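Local coordinates for MdbA protein (Corynebacterium matruchotii ATCC 14266, PDB 6BO0), which probably catalyses the formation of disulfide bonds in exported proteins, as a DsbA-like thiol-disulfide oxidoreductase of the thioredoxin superfamily, at residues Thr78-Asp83 with Lys160-Asn165; His89-Gly94 with Asp156-Ile161. All blocks are in the same frame, centred on the assembly; numbering follows the deposited sequence.

Interaction 1. Residues Thr78-Asp83 with Lys160-Asn165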
loop_
_atom_site.group_PDB
_atom_site.type_symbol
_atom_site.label_atom_id
_atom_site.label_comp_id
_atom_site.label_asym_id
_atom_site.label_seq_id
_atom_site.Cartn_x
_atom_site.Cartn_y
_atom_site.Cartn_z
ATOM N N THR A 78 -2.790 -1.061 5.668
ATOM C CA THR A 78 -3.671 -1.849 4.841
ATOM C C THR A 78 -4.690 -2.594 5.680
ATOM O O THR A 78 -4.368 -3.087 6.752
ATOM C CB THR A 78 -2.867 -2.829 3.984
ATOM O OG1 THR A 78 -1.758 -2.145 3.409
ATOM C CG2 THR A 78 -3.725 -3.461 2.867
ATOM N N MET A 79 -5.914 -2.652 5.140
ATOM C CA MET A 79 -7.051 -3.336 5.741
ATOM C C MET A 79 -7.655 -4.302 4.724
ATOM O O MET A 79 -7.287 -4.305 3.548
ATOM C CB MET A 79 -8.087 -2.321 6.255
ATOM C CG MET A 79 -7.508 -1.450 7.395
ATOM S SD MET A 79 -8.687 -0.447 8.266
ATOM C CE MET A 79 -9.233 0.380 6.864
ATOM N N ASN A 80 -8.573 -5.141 5.203
ATOM C CA ASN A 80 -9.159 -6.162 4.337
ATOM C C ASN A 80 -10.640 -6.372 4.530
ATOM O O ASN A 80 -11.171 -7.419 4.162
ATOM C CB ASN A 80 -8.416 -7.492 4.519
ATOM C CG ASN A 80 -8.625 -8.065 5.902
ATOM O OD1 ASN A 80 -9.384 -7.494 6.680
ATOM N ND2 ASN A 80 -7.965 -9.172 6.223
ATOM N N PHE A 81 -11.339 -5.356 5.014
ATOM C CA PHE A 81 -12.784 -5.490 5.258
ATOM C C PHE A 81 -13.620 -5.780 4.015
ATOM O O PHE A 81 -14.681 -6.399 4.116
ATOM C CB PHE A 81 -13.347 -4.234 5.951
ATOM C CG PHE A 81 -13.204 -4.232 7.460
ATOM C CD1 PHE A 81 -12.170 -4.908 8.103
ATOM C CD2 PHE A 81 -14.116 -3.521 8.243
ATOM C CE1 PHE A 81 -12.072 -4.904 9.493
ATOM C CE2 PHE A 81 -14.015 -3.510 9.621
ATOM C CZ PHE A 81 -12.995 -4.199 10.250
ATOM N N LEU A 82 -13.144 -5.361 2.842
ATOM C CA LEU A 82 -13.947 -5.622 1.640
ATOM C C LEU A 82 -14.016 -7.103 1.306
ATOM O O LEU A 82 -14.862 -7.502 0.495
ATOM C CB LEU A 82 -13.453 -4.796 0.461
ATOM C CG LEU A 82 -14.140 -3.425 0.366
ATOM C CD1 LEU A 82 -13.805 -2.511 1.543
ATOM C CD2 LEU A 82 -13.842 -2.763 -0.959
ATOM N N ASP A 83 -13.159 -7.929 1.908
ATOM C CA ASP A 83 -13.281 -9.351 1.690
ATOM C C ASP A 83 -14.396 -9.998 2.544
ATOM O O ASP A 83 -14.671 -11.180 2.371
ATOM C CB ASP A 83 -11.942 -10.085 1.957
ATOM C CG ASP A 83 -10.929 -9.958 0.825
ATOM O OD1 ASP A 83 -11.221 -9.307 -0.210
ATOM O OD2 ASP A 83 -9.836 -10.560 0.997
ATOM N N LYS A 160 -3.136 -10.533 10.441
ATOM C CA LYS A 160 -2.962 -9.783 11.684
ATOM C C LYS A 160 -2.673 -8.302 11.423
ATOM O O LYS A 160 -3.149 -7.439 12.164
ATOM C CB LYS A 160 -1.856 -10.397 12.554
ATOM C CG LYS A 160 -1.651 -9.655 13.876
ATOM C CD LYS A 160 -0.830 -10.450 14.869
ATOM C CE LYS A 160 -0.094 -9.593 15.881
ATOM N NZ LYS A 160 -0.864 -8.529 16.537
ATOM N N ILE A 161 -1.845 -7.989 10.426
ATOM C CA ILE A 161 -1.603 -6.572 10.020
ATOM C C ILE A 161 -2.960 -5.876 9.807
ATOM O O ILE A 161 -3.226 -4.785 10.323
ATOM C CB ILE A 161 -0.789 -6.515 8.653
ATOM C CG1 ILE A 161 0.656 -7.011 8.786
ATOM C CG2 ILE A 161 -0.847 -5.111 8.014
ATOM C CD1 ILE A 161 1.570 -6.108 9.570
ATOM N N ALA A 162 -3.809 -6.493 8.995
ATOM C CA ALA A 162 -5.092 -5.903 8.630
ATOM C C ALA A 162 -5.999 -5.736 9.857
ATOM O O ALA A 162 -6.616 -4.682 10.048
ATOM C CB ALA A 162 -5.758 -6.778 7.583
ATOM N N ASP A 163 -6.065 -6.771 10.688
ATOM C CA ASP A 163 -6.877 -6.674 11.895
ATOM C C ASP A 163 -6.356 -5.575 12.827
ATOM O O ASP A 163 -7.139 -4.815 13.413
ATOM C CB ASP A 163 -6.870 -8.005 12.654
ATOM C CG ASP A 163 -7.649 -9.110 11.969
ATOM O OD1 ASP A 163 -8.442 -8.849 11.050
ATOM O OD2 ASP A 163 -7.508 -10.280 12.430
ATOM N N ASP A 164 -5.033 -5.501 12.958
ATOM C CA ASP A 164 -4.419 -4.507 13.817
ATOM C C ASP A 164 -4.681 -3.087 13.318
ATOM O O ASP A 164 -4.925 -2.176 14.116
ATOM C CB ASP A 164 -2.916 -4.762 13.965
ATOM C CG ASP A 164 -2.606 -5.969 14.833
ATOM O OD1 ASP A 164 -3.528 -6.481 15.487
ATOM O OD2 ASP A 164 -1.428 -6.361 14.868
ATOM N N ASN A 165 -4.629 -2.881 12.003
ATOM C CA ASN A 165 -4.946 -1.557 11.477
ATOM C C ASN A 165 -6.406 -1.194 11.683
ATOM O O ASN A 165 -6.696 -0.059 12.037
ATOM C CB ASN A 165 -4.543 -1.468 10.024
ATOM C CG ASN A 165 -3.045 -1.380 9.862
ATOM O OD1 ASN A 165 -2.370 -0.744 10.683
ATOM N ND2 ASN A 165 -2.510 -2.007 8.828
HETATM O O HOH W 1 -8.838 -4.809 8.175
HETATM O O HOH W 2 -9.865 -7.290 9.350
HETATM O O HOH W 3 -7.839 -10.169 8.955
#
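Where strand 72-78 of the thioredoxin-fold sheet ends, the chain from T78 to N80 runs past helix 155-172, meeting it through A162 and N165. The amide of N165 supplies the one direct hydrogen bond: ND2 reaches T78 O over 3.0 Å with an N-H...O angle of 167°. T78 O lies close to the amide plane of N165, while ND2 stands 29° out of the carbonyl plane of T78. The same oxygen also receives a CA-H...O contact from A162 CA at 3.5 Å. The other end of the N165 amide is occupied as well, OD1 accepting from S26 and R77, so an asparagine, donor and acceptor in one flat group, suits this buried place. M79 CA lies 4.1 Å from A162 CB. A162 is small enough to let N80 come close: its CB sits over one face of the N80 amide, 3.5 Å from ND2. N80 CG lies between the backbone N and the carbonyl carbon (chi1 67°). ND2 donates to N91 OD1. One water links N80 ND2 to D163 OD1, though its leg to D163 is short and so doubtful; another accepts from N80 N and gives a weak bond to A162 O. The strand end is thus gripped directly, the loop at N80 largely through water, and the buried N165 amide has partners at both ends.

Interaction 2. Residues His89-Gly94 with Asp156-Ile161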
loop_
_atom_site.group_PDB
_atom_site.type_symbol
_atom_site.label_atom_id
_atom_site.label_comp_id
_atom_site.label_asym_id
_atom_site.label_seq_id
_atom_site.Cartn_x
_atom_site.Cartn_y
_atom_site.Cartn_z
ATOM N N HIS A 89 -9.720 -10.851 -2.652
ATOM C CA HIS A 89 -8.797 -9.972 -3.307
ATOM C C HIS A 89 -8.044 -9.061 -2.353
ATOM O O HIS A 89 -6.844 -8.810 -2.508
ATOM C CB HIS A 89 -9.506 -9.133 -4.368
ATOM C CG HIS A 89 -8.558 -8.368 -5.214
ATOM N ND1 HIS A 89 -7.840 -8.972 -6.227
ATOM C CD2 HIS A 89 -8.203 -7.063 -5.181
ATOM C CE1 HIS A 89 -7.068 -8.051 -6.775
ATOM N NE2 HIS A 89 -7.260 -6.892 -6.154
ATOM N N SER A 90 -8.758 -8.527 -1.363
ATOM C CA SER A 90 -8.094 -7.593 -0.458
ATOM C C SER A 90 -6.954 -8.261 0.302
ATOM O O SER A 90 -5.884 -7.668 0.520
ATOM C CB SER A 90 -9.078 -6.964 0.518
ATOM O OG SER A 90 -10.111 -6.277 -0.178
ATOM N N ASN A 91 -7.186 -9.516 0.706
ATOM C CA ASN A 91 -6.153 -10.294 1.370
ATOM C C ASN A 91 -5.033 -10.710 0.430
ATOM O O ASN A 91 -3.853 -10.646 0.809
ATOM C CB ASN A 91 -6.765 -11.535 2.011
ATOM C CG ASN A 91 -7.329 -11.225 3.386
ATOM O OD1 ASN A 91 -6.568 -11.028 4.337
ATOM N ND2 ASN A 91 -8.648 -11.153 3.499
ATOM N N LYS A 92 -5.363 -11.164 -0.766
ATOM C CA LYS A 92 -4.310 -11.623 -1.687
ATOM C C LYS A 92 -3.428 -10.457 -2.134
ATOM O O LYS A 92 -2.197 -10.530 -2.078
ATOM C CB LYS A 92 -4.918 -12.368 -2.863
ATOM C CG LYS A 92 -5.629 -13.677 -2.470
ATOM C CD LYS A 92 -6.542 -14.200 -3.562
ATOM C CE LYS A 92 -7.485 -15.255 -3.043
ATOM N NZ LYS A 92 -8.403 -15.722 -4.111
ATOM N N ALA A 93 -4.056 -9.398 -2.591
ATOM C CA ALA A 93 -3.318 -8.205 -2.995
ATOM C C ALA A 93 -2.551 -7.612 -1.824
ATOM O O ALA A 93 -1.389 -7.233 -1.975
ATOM C CB ALA A 93 -4.260 -7.181 -3.604
ATOM N N GLY A 94 -3.203 -7.535 -0.657
ATOM C CA GLY A 94 -2.531 -6.997 0.492
ATOM C C GLY A 94 -1.341 -7.832 0.918
ATOM O O GLY A 94 -0.277 -7.297 1.245
ATOM N N ASP A 156 -0.735 -15.244 6.763
ATOM C CA ASP A 156 -1.243 -15.167 8.115
ATOM C C ASP A 156 -0.750 -13.910 8.833
ATOM O O ASP A 156 -1.505 -13.273 9.572
ATOM C CB ASP A 156 -0.887 -16.444 8.858
ATOM C CG ASP A 156 -1.698 -17.661 8.358
ATOM O OD1 ASP A 156 -2.690 -17.487 7.603
ATOM O OD2 ASP A 156 -1.347 -18.792 8.731
ATOM N N GLU A 157 0.506 -13.540 8.612
ATOM C CA GLU A 157 1.039 -12.302 9.162
ATOM C C GLU A 157 0.209 -11.112 8.675
ATOM O O GLU A 157 -0.138 -10.210 9.446
ATOM C CB GLU A 157 2.478 -12.184 8.746
ATOM C CG GLU A 157 3.261 -11.050 9.372
ATOM C CD GLU A 157 4.765 -11.272 9.254
ATOM O OE1 GLU A 157 5.252 -12.345 9.657
ATOM O OE2 GLU A 157 5.478 -10.386 8.791
ATOM N N PHE A 158 -0.149 -11.126 7.393
ATOM C CA PHE A 158 -0.941 -10.057 6.829
ATOM C C PHE A 158 -2.341 -10.002 7.439
ATOM O O PHE A 158 -2.880 -8.928 7.664
ATOM C CB PHE A 158 -1.027 -10.157 5.299
ATOM C CG PHE A 158 -1.897 -9.060 4.737
ATOM C CD1 PHE A 158 -1.410 -7.758 4.647
ATOM C CD2 PHE A 158 -3.229 -9.287 4.453
ATOM C CE1 PHE A 158 -2.239 -6.721 4.252
ATOM C CE2 PHE A 158 -4.063 -8.247 4.062
ATOM C CZ PHE A 158 -3.561 -6.965 3.971
ATOM N N LYS A 159 -2.952 -11.155 7.712
ATOM C CA LYS A 159 -4.265 -11.141 8.376
ATOM C C LYS A 159 -4.200 -10.330 9.674
ATOM O O LYS A 159 -5.112 -9.538 9.985
ATOM C CB LYS A 159 -4.766 -12.560 8.658
ATOM C CG LYS A 159 -5.219 -13.337 7.427
ATOM C CD LYS A 159 -5.740 -14.718 7.812
ATOM C CE LYS A 159 -5.538 -15.743 6.703
ATOM N NZ LYS A 159 -6.240 -17.016 7.021
ATOM N N LYS A 160 -3.136 -10.533 10.441
ATOM C CA LYS A 160 -2.962 -9.783 11.684
ATOM C C LYS A 160 -2.673 -8.302 11.423
ATOM O O LYS A 160 -3.149 -7.439 12.164
ATOM C CB LYS A 160 -1.856 -10.397 12.554
ATOM C CG LYS A 160 -1.651 -9.655 13.876
ATOM C CD LYS A 160 -0.830 -10.450 14.869
ATOM C CE LYS A 160 -0.094 -9.593 15.881
ATOM N NZ LYS A 160 -0.864 -8.529 16.537
ATOM N N ILE A 161 -1.845 -7.989 10.426
ATOM C CA ILE A 161 -1.603 -6.572 10.020
ATOM C C ILE A 161 -2.960 -5.876 9.807
ATOM O O ILE A 161 -3.226 -4.785 10.323
ATOM C CB ILE A 161 -0.789 -6.515 8.653
ATOM C CG1 ILE A 161 0.656 -7.011 8.786
ATOM C CG2 ILE A 161 -0.847 -5.111 8.014
ATOM C CD1 ILE A 161 1.570 -6.108 9.570
#
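The ring of F158 has the backbone of G94 over one face and N91 OD1 at its edge, near the ring plane. On that face G94 CA lies 4.0 Å from the ring centroid and 26° off its normal, a CH-pi contact, and G94 C rests over the rim, 3.6 Å from F158 CE1. G94 has no side chain, and the ring lies directly against its CA and carbonyl carbon. F158 CG, anti to the backbone N (chi1 178°), leads toward helix 89-103. At the edge, N91 OD1 is 3.8 Å from F158 CE2, and the amide plane is almost perpendicular to that of the ring. This oxygen accepts from N80 ND2, while N91 ND2 donates a hydrogen bond to D83 OD2, so both ends of the amide are engaged. The contact packs the start of helix 89-103, where S90 OG is hydrogen-bonded to D46 and S48, on helix 155-172. The two helix segments, at 113° with axes 9.9 Å apart at closest, share no hydrogen bond. Their join therefore rests mainly on dispersion, with perhaps a small favourable term from the ring edge facing the oxygen of N91, whose amide is probably fixed by N80 and D83.

The two contacts lie 7 Å apart, centre to centre, on the same side of the chain's centre, and both use helix 155-172, sharing K160 and I161. Along the chain, strand 72-78 runs out into 78-83, helix 89-103 follows, and the mainly helical region beyond it leads back to helix 155-172, which closes both contacts. They also touch directly: D83 OD1 is 2.8 Å from S90 N at the start of helix 89-103, a probable hydrogen bond, and T78 CG2 packs on F158 CZ. Strand end, loop and two helices thus form one continuous join between the thioredoxin-fold sheet and the helical part, consistent with the helical insertion of DsbA-like proteins.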